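CocE/NonD family hydrolase (Staphylococcus aureus subsp. aureus COL, PDB 3III) is probably a serine hydrolase of the CocE/NonD family, with an alpha/beta-hydrolase domain related to X-Pro dipeptidyl-peptidases, that cleaves ester or amide bonds in a substrate not identified. Local coordinates at residues Met38-Asp43 with Gly77-Pro82; Ile56-Pro61 with Val119-Ala124. One frame throughout, in Å; residues are numbered along the deposited sequence.

Contact 1: Met38-Asp43 with Gly77-Pro82; sequences MIMEKD and GKDNKP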
loop_
_atom_site.group_PDB
_atom_site.type_symbol
_atom_site.label_atom_id
_atom_site.label_comp_id
_atom_site.label_asym_id
_atom_site.label_seq_id
_atom_site.Cartn_x
_atom_site.Cartn_y
_atom_site.Cartn_z
HETATM N N MSE A 38 -23.746 20.110 -11.823
HETATM C CA MSE A 38 -24.130 19.406 -10.674
HETATM C C MSE A 38 -24.213 20.413 -9.555
HETATM O O MSE A 38 -23.857 21.588 -9.741
HETATM C CB MSE A 38 -23.116 18.308 -10.348
HETATM C CG MSE A 38 -21.754 18.806 -9.935
HETATM SE SE MSE A 38 -20.538 17.219 -9.783
HETATM C CE MSE A 38 -20.389 16.725 -11.761
ATOM N N ILE A 39 -24.654 19.924 -8.402
ATOM C CA ILE A 39 -24.652 20.663 -7.160
ATOM C C ILE A 39 -23.443 20.290 -6.318
ATOM O O ILE A 39 -23.076 19.128 -6.206
ATOM C CB ILE A 39 -25.942 20.402 -6.379
ATOM C CG1 ILE A 39 -27.109 21.126 -7.050
ATOM C CG2 ILE A 39 -25.779 20.789 -4.911
ATOM C CD1 ILE A 39 -28.494 20.758 -6.461
HETATM N N MSE A 40 -22.775 21.292 -5.758
HETATM C CA MSE A 40 -21.805 21.084 -4.702
HETATM C C MSE A 40 -22.240 21.865 -3.446
HETATM O O MSE A 40 -22.410 23.119 -3.477
HETATM C CB MSE A 40 -20.416 21.531 -5.161
HETATM C CG MSE A 40 -19.338 21.286 -4.098
HETATM SE SE MSE A 40 -17.765 22.401 -4.448
HETATM C CE MSE A 40 -16.591 21.673 -3.028
ATOM N N GLU A 41 -22.450 21.133 -2.364
ATOM C CA GLU A 41 -22.672 21.723 -1.050
ATOM C C GLU A 41 -21.326 21.741 -0.392
ATOM O O GLU A 41 -20.674 20.700 -0.234
ATOM C CB GLU A 41 -23.675 20.898 -0.207
ATOM C CG GLU A 41 -24.979 20.668 -0.901
ATOM C CD GLU A 41 -26.100 20.075 -0.004
ATOM O OE1 GLU A 41 -26.035 20.187 1.250
ATOM O OE2 GLU A 41 -27.054 19.530 -0.602
ATOM N N LYS A 42 -20.843 22.937 -0.107
ATOM C CA LYS A 42 -19.539 23.096 0.463
ATOM C C LYS A 42 -19.626 23.444 1.950
ATOM O O LYS A 42 -20.418 24.329 2.368
ATOM C CB LYS A 42 -18.786 24.182 -0.289
ATOM C CG LYS A 42 -17.388 24.392 0.196
ATOM C CD LYS A 42 -16.633 25.398 -0.633
ATOM C CE LYS A 42 -15.279 25.618 0.024
ATOM N NZ LYS A 42 -14.445 26.496 -0.786
ATOM N N ASP A 43 -18.765 22.796 2.726
ATOM C CA ASP A 43 -18.682 23.034 4.167
ATOM C C ASP A 43 -19.893 22.642 4.981
ATOM O O ASP A 43 -20.096 23.225 6.027
ATOM C CB ASP A 43 -18.356 24.493 4.511
ATOM C CG ASP A 43 -16.920 24.865 4.203
ATOM O OD1 ASP A 43 -16.032 23.964 4.129
ATOM O OD2 ASP A 43 -16.663 26.087 4.078
ATOM N N GLY A 77 -7.076 17.544 3.644
ATOM C CA GLY A 77 -7.724 18.724 3.113
ATOM C C GLY A 77 -8.781 18.317 2.100
ATOM O O GLY A 77 -8.454 17.769 1.058
ATOM N N LYS A 78 -10.055 18.584 2.418
ATOM C CA LYS A 78 -11.182 18.256 1.532
ATOM C C LYS A 78 -11.313 19.222 0.328
ATOM O O LYS A 78 -12.026 18.874 -0.653
ATOM C CB LYS A 78 -12.487 18.225 2.305
ATOM C CG LYS A 78 -12.996 19.610 2.770
ATOM C CD LYS A 78 -14.408 19.518 3.359
ATOM C CE LYS A 78 -14.961 20.842 3.817
ATOM N NZ LYS A 78 -15.066 21.850 2.705
ATOM N N ASP A 79 -10.697 20.396 0.400
ATOM C CA ASP A 79 -10.788 21.362 -0.672
ATOM C C ASP A 79 -9.495 21.531 -1.440
ATOM O O ASP A 79 -9.317 22.504 -2.154
ATOM C CB ASP A 79 -11.253 22.689 -0.089
ATOM C CG ASP A 79 -12.619 22.572 0.465
ATOM O OD1 ASP A 79 -13.486 22.191 -0.312
ATOM O OD2 ASP A 79 -12.824 22.800 1.665
ATOM N N ASN A 80 -8.587 20.588 -1.306
ATOM C CA ASN A 80 -7.354 20.654 -2.086
ATOM C C ASN A 80 -7.614 20.651 -3.595
ATOM O O ASN A 80 -8.294 19.758 -4.139
ATOM C CB ASN A 80 -6.394 19.521 -1.697
ATOM C CG ASN A 80 -5.924 19.607 -0.230
ATOM O OD1 ASN A 80 -6.256 20.549 0.547
ATOM N ND2 ASN A 80 -5.133 18.624 0.150
ATOM N N LYS A 81 -7.133 21.704 -4.251
ATOM C CA LYS A 81 -7.044 21.710 -5.696
ATOM C C LYS A 81 -5.840 20.800 -6.080
ATOM O O LYS A 81 -4.714 21.012 -5.599
ATOM C CB LYS A 81 -6.900 23.155 -6.256
ATOM C CG LYS A 81 -7.169 23.250 -7.752
ATOM C CD LYS A 81 -7.152 24.695 -8.235
ATOM C CE LYS A 81 -7.123 24.772 -9.763
ATOM N NZ LYS A 81 -5.884 24.117 -10.308
ATOM N N PRO A 82 -6.080 19.772 -6.928
ATOM C CA PRO A 82 -4.928 18.893 -7.249
ATOM C C PRO A 82 -3.751 19.670 -7.883
ATOM O O PRO A 82 -3.990 20.577 -8.695
ATOM C CB PRO A 82 -5.515 17.875 -8.237
ATOM C CG PRO A 82 -6.795 18.544 -8.826
ATOM C CD PRO A 82 -7.278 19.516 -7.766
#
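Two carboxylates, Asp-43 from the strand segment and Asp-79 from the loop, share one lysine: Lys-78 NZ lies 2.7 Å from Asp-43 OD1 and 2.6 Å from Asp-79 OD2, a salt bridge to each. The bonds differ in geometry. At Asp-43 the amine comes to OD1 from the anti side, 31° out of the carboxylate plane, with the two side chains crossing at about a right angle; at Asp-79 it takes the syn lone pair of OD2. Beyond CG the Lys-78 chain is extended to CE, and the turn at its last torsion (chi4 60°) sets NZ within reach of both acids. Asp-43 OD1 and Asp-79 OD2 stand only 4.2 Å apart, a repulsion that the ammonium bridging them probably offsets. Outside the two segments, Lys-130 makes a second salt bridge to Asp-43 OD1, while Asn-57 accepts a hydrogen bond from Lys-78 NZ and donates one to Asp-79 OD1. In the fold, this network joins strand 36-47, near the edge of the central sheet of the alpha/beta-hydrolase domain, to the loop that follows strand 67-74. Next to the salt bridges, the Lys-42 chain, extended beyond CG, crosses Asp-79 obliquely, its CE 3.9 Å from Asp-79 OD1. Lys-42 NZ is 4.4 Å from Asp-79 OD1, too long for a salt bridge, and is instead hydrogen-bonded to the backbone O of Val-19. Met-40, a selenomethionine, also reaches out in extended form, and its terminal CE comes to 4.2 Å from Asp-79 OD1.

Contact 2: Ile56-Pro61 with Val119-Ala124; sequences INIFRP and VVVKVA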
loop_
_atom_site.group_PDB
_atom_site.type_symbol
_atom_site.label_atom_id
_atom_site.label_comp_id
_atom_site.label_asym_id
_atom_site.label_seq_id
_atom_site.Cartn_x
_atom_site.Cartn_y
_atom_site.Cartn_z
ATOM N N ILE A 56 -17.483 18.589 5.572
ATOM C CA ILE A 56 -17.576 17.795 4.305
ATOM C C ILE A 56 -17.970 18.651 3.113
ATOM O O ILE A 56 -18.476 19.775 3.259
ATOM C CB ILE A 56 -18.651 16.646 4.417
ATOM C CG1 ILE A 56 -20.065 17.221 4.567
ATOM C CG2 ILE A 56 -18.386 15.811 5.652
ATOM C CD1 ILE A 56 -21.238 16.122 4.666
ATOM N N ASN A 57 -17.767 18.087 1.923
ATOM C CA ASN A 57 -18.408 18.553 0.708
ATOM C C ASN A 57 -19.269 17.437 0.148
ATOM O O ASN A 57 -18.907 16.268 0.222
ATOM C CB ASN A 57 -17.361 18.891 -0.348
ATOM C CG ASN A 57 -16.421 19.992 0.086
ATOM O OD1 ASN A 57 -16.820 20.934 0.775
ATOM N ND2 ASN A 57 -15.192 19.927 -0.396
ATOM N N ILE A 58 -20.386 17.811 -0.454
ATOM C CA ILE A 58 -21.274 16.877 -1.111
ATOM C C ILE A 58 -21.464 17.289 -2.578
ATOM O O ILE A 58 -21.920 18.384 -2.862
ATOM C CB ILE A 58 -22.690 16.897 -0.479
ATOM C CG1 ILE A 58 -22.675 16.593 1.031
ATOM C CG2 ILE A 58 -23.653 15.932 -1.236
ATOM C CD1 ILE A 58 -24.021 16.990 1.782
ATOM N N PHE A 59 -21.123 16.403 -3.507
ATOM C CA PHE A 59 -21.387 16.633 -4.919
ATOM C C PHE A 59 -22.510 15.705 -5.316
ATOM O O PHE A 59 -22.415 14.475 -5.078
ATOM C CB PHE A 59 -20.157 16.238 -5.723
ATOM C CG PHE A 59 -18.934 17.110 -5.468
ATOM C CD1 PHE A 59 -18.680 18.181 -6.269
ATOM C CD2 PHE A 59 -18.067 16.839 -4.398
ATOM C CE1 PHE A 59 -17.555 18.985 -6.032
ATOM C CE2 PHE A 59 -16.952 17.596 -4.154
ATOM C CZ PHE A 59 -16.681 18.672 -4.972
ATOM N N ARG A 60 -23.553 16.271 -5.902
ATOM C CA ARG A 60 -24.721 15.501 -6.258
ATOM C C ARG A 60 -25.420 15.997 -7.502
ATOM O O ARG A 60 -25.271 17.151 -7.880
ATOM C CB ARG A 60 -25.671 15.418 -5.073
ATOM C CG ARG A 60 -26.101 16.741 -4.495
ATOM C CD ARG A 60 -26.968 16.548 -3.236
ATOM N NE ARG A 60 -27.539 17.835 -2.812
ATOM C CZ ARG A 60 -28.630 18.380 -3.343
ATOM N NH1 ARG A 60 -29.303 17.780 -4.302
ATOM N NH2 ARG A 60 -29.040 19.568 -2.930
ATOM N N PRO A 61 -26.179 15.110 -8.155
ATOM C CA PRO A 61 -26.907 15.525 -9.320
ATOM C C PRO A 61 -27.890 16.654 -9.008
ATOM O O PRO A 61 -28.476 16.731 -7.918
ATOM C CB PRO A 61 -27.617 14.257 -9.757
ATOM C CG PRO A 61 -26.853 13.175 -9.169
ATOM C CD PRO A 61 -26.397 13.689 -7.871
ATOM N N VAL A 119 -23.856 10.065 -5.888
ATOM C CA VAL A 119 -23.461 11.191 -5.055
ATOM C C VAL A 119 -21.997 10.938 -4.609
ATOM O O VAL A 119 -21.615 9.808 -4.407
ATOM C CB VAL A 119 -24.419 11.382 -3.844
ATOM C CG1 VAL A 119 -23.799 12.298 -2.748
ATOM C CG2 VAL A 119 -25.782 11.907 -4.308
ATOM N N VAL A 120 -21.162 11.993 -4.542
ATOM C CA VAL A 120 -19.837 11.907 -3.940
ATOM C C VAL A 120 -19.756 12.774 -2.673
ATOM O O VAL A 120 -20.060 13.983 -2.713
ATOM C CB VAL A 120 -18.688 12.240 -4.938
ATOM C CG1 VAL A 120 -17.322 12.225 -4.219
ATOM C CG2 VAL A 120 -18.659 11.232 -6.169
ATOM N N VAL A 121 -19.343 12.161 -1.550
ATOM C CA VAL A 121 -19.174 12.922 -0.290
ATOM C C VAL A 121 -17.720 12.888 0.040
ATOM O O VAL A 121 -17.091 11.818 0.023
ATOM C CB VAL A 121 -19.970 12.348 0.908
ATOM C CG1 VAL A 121 -19.647 13.135 2.184
ATOM C CG2 VAL A 121 -21.502 12.270 0.613
ATOM N N LYS A 122 -17.151 14.064 0.301
ATOM C CA LYS A 122 -15.713 14.186 0.632
ATOM C C LYS A 122 -15.629 14.632 2.065
ATOM O O LYS A 122 -16.155 15.683 2.417
ATOM C CB LYS A 122 -15.016 15.210 -0.285
ATOM C CG LYS A 122 -13.537 15.358 -0.007
ATOM C CD LYS A 122 -12.734 14.153 -0.591
ATOM C CE LYS A 122 -11.505 13.907 0.280
ATOM N NZ LYS A 122 -10.755 12.719 -0.006
ATOM N N VAL A 123 -14.977 13.828 2.893
ATOM C CA VAL A 123 -14.968 13.998 4.336
ATOM C C VAL A 123 -13.596 14.481 4.792
ATOM O O VAL A 123 -12.566 13.883 4.453
ATOM C CB VAL A 123 -15.296 12.679 5.085
ATOM C CG1 VAL A 123 -15.279 12.918 6.604
ATOM C CG2 VAL A 123 -16.634 12.151 4.590
ATOM N N ALA A 124 -13.615 15.589 5.541
ATOM C CA ALA A 124 -12.489 16.012 6.345
ATOM C C ALA A 124 -12.621 15.389 7.732
ATOM O O ALA A 124 -13.515 15.736 8.491
ATOM C CB ALA A 124 -12.424 17.536 6.423
#
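Four backbone hydrogen bonds join Ile-56–Pro-61 to Val-119–Ala-124, two in each of the hydrogen-bonded pairs Asn-57/Lys-122 and Phe-59/Val-120. Phe-59 N to Val-120 O (2.8 Å, 174° at the hydrogen) and Lys-122 N to Asn-57 O are both nearly straight. These are antiparallel neighbours in the mixed central sheet of the alpha/beta-hydrolase domain, and the axes of the two strand segments approach to 4.7 Å. Between the bonded pairs, CA-H...O contacts such as Val-121 CA to Asn-57 O (3.4 Å) add to the seam. Asn-57, Phe-59, Val-120 and Lys-122 point to one face, where the Lys-122 chain bends away at chi2 and chi3 and its NZ forms a salt bridge with Asp-74. The other face carries Ile-56, Ile-58, Val-121 and Val-123, and Trp-152 of helix 140-154 packs against both isoleucines. Here Ile-56 sends CD1 obliquely to Val-121 CG1 and lays CG2 4.2 Å from Val-123 CG2. Ile-58 CG2 meets Val-119 CG1 at 3.9 Å. At the far end Val-119 spreads its methyls: CG2 touches Arg-60 CB at 3.6 Å and Pro-61 CD at 4.0 Å, the proline crossing it at about a right angle.

How the contacts relate
From the N terminus, the chain first lays down 38-43 on strand 36-47, then turns back through 56-61 on strand 53-60, its antiparallel neighbour in the central sheet. It goes on through strand 67-74 to the loop at 77-82, which closes contact 1 over 33 intervening residues. Only after a further excursion with two short helices does strand 119-124 return to close contact 2 over 57. The two closures therefore cross, since their segments alternate along the chain. The centres of contact 1 and contact 2 lie about 7 Å apart. Asn-57 of contact 2 joins them: its side chain bonds to the loop of contact 1 while its backbone pairs with 119-124. A Glu-41–Arg-60 salt bridge also links the first two strands.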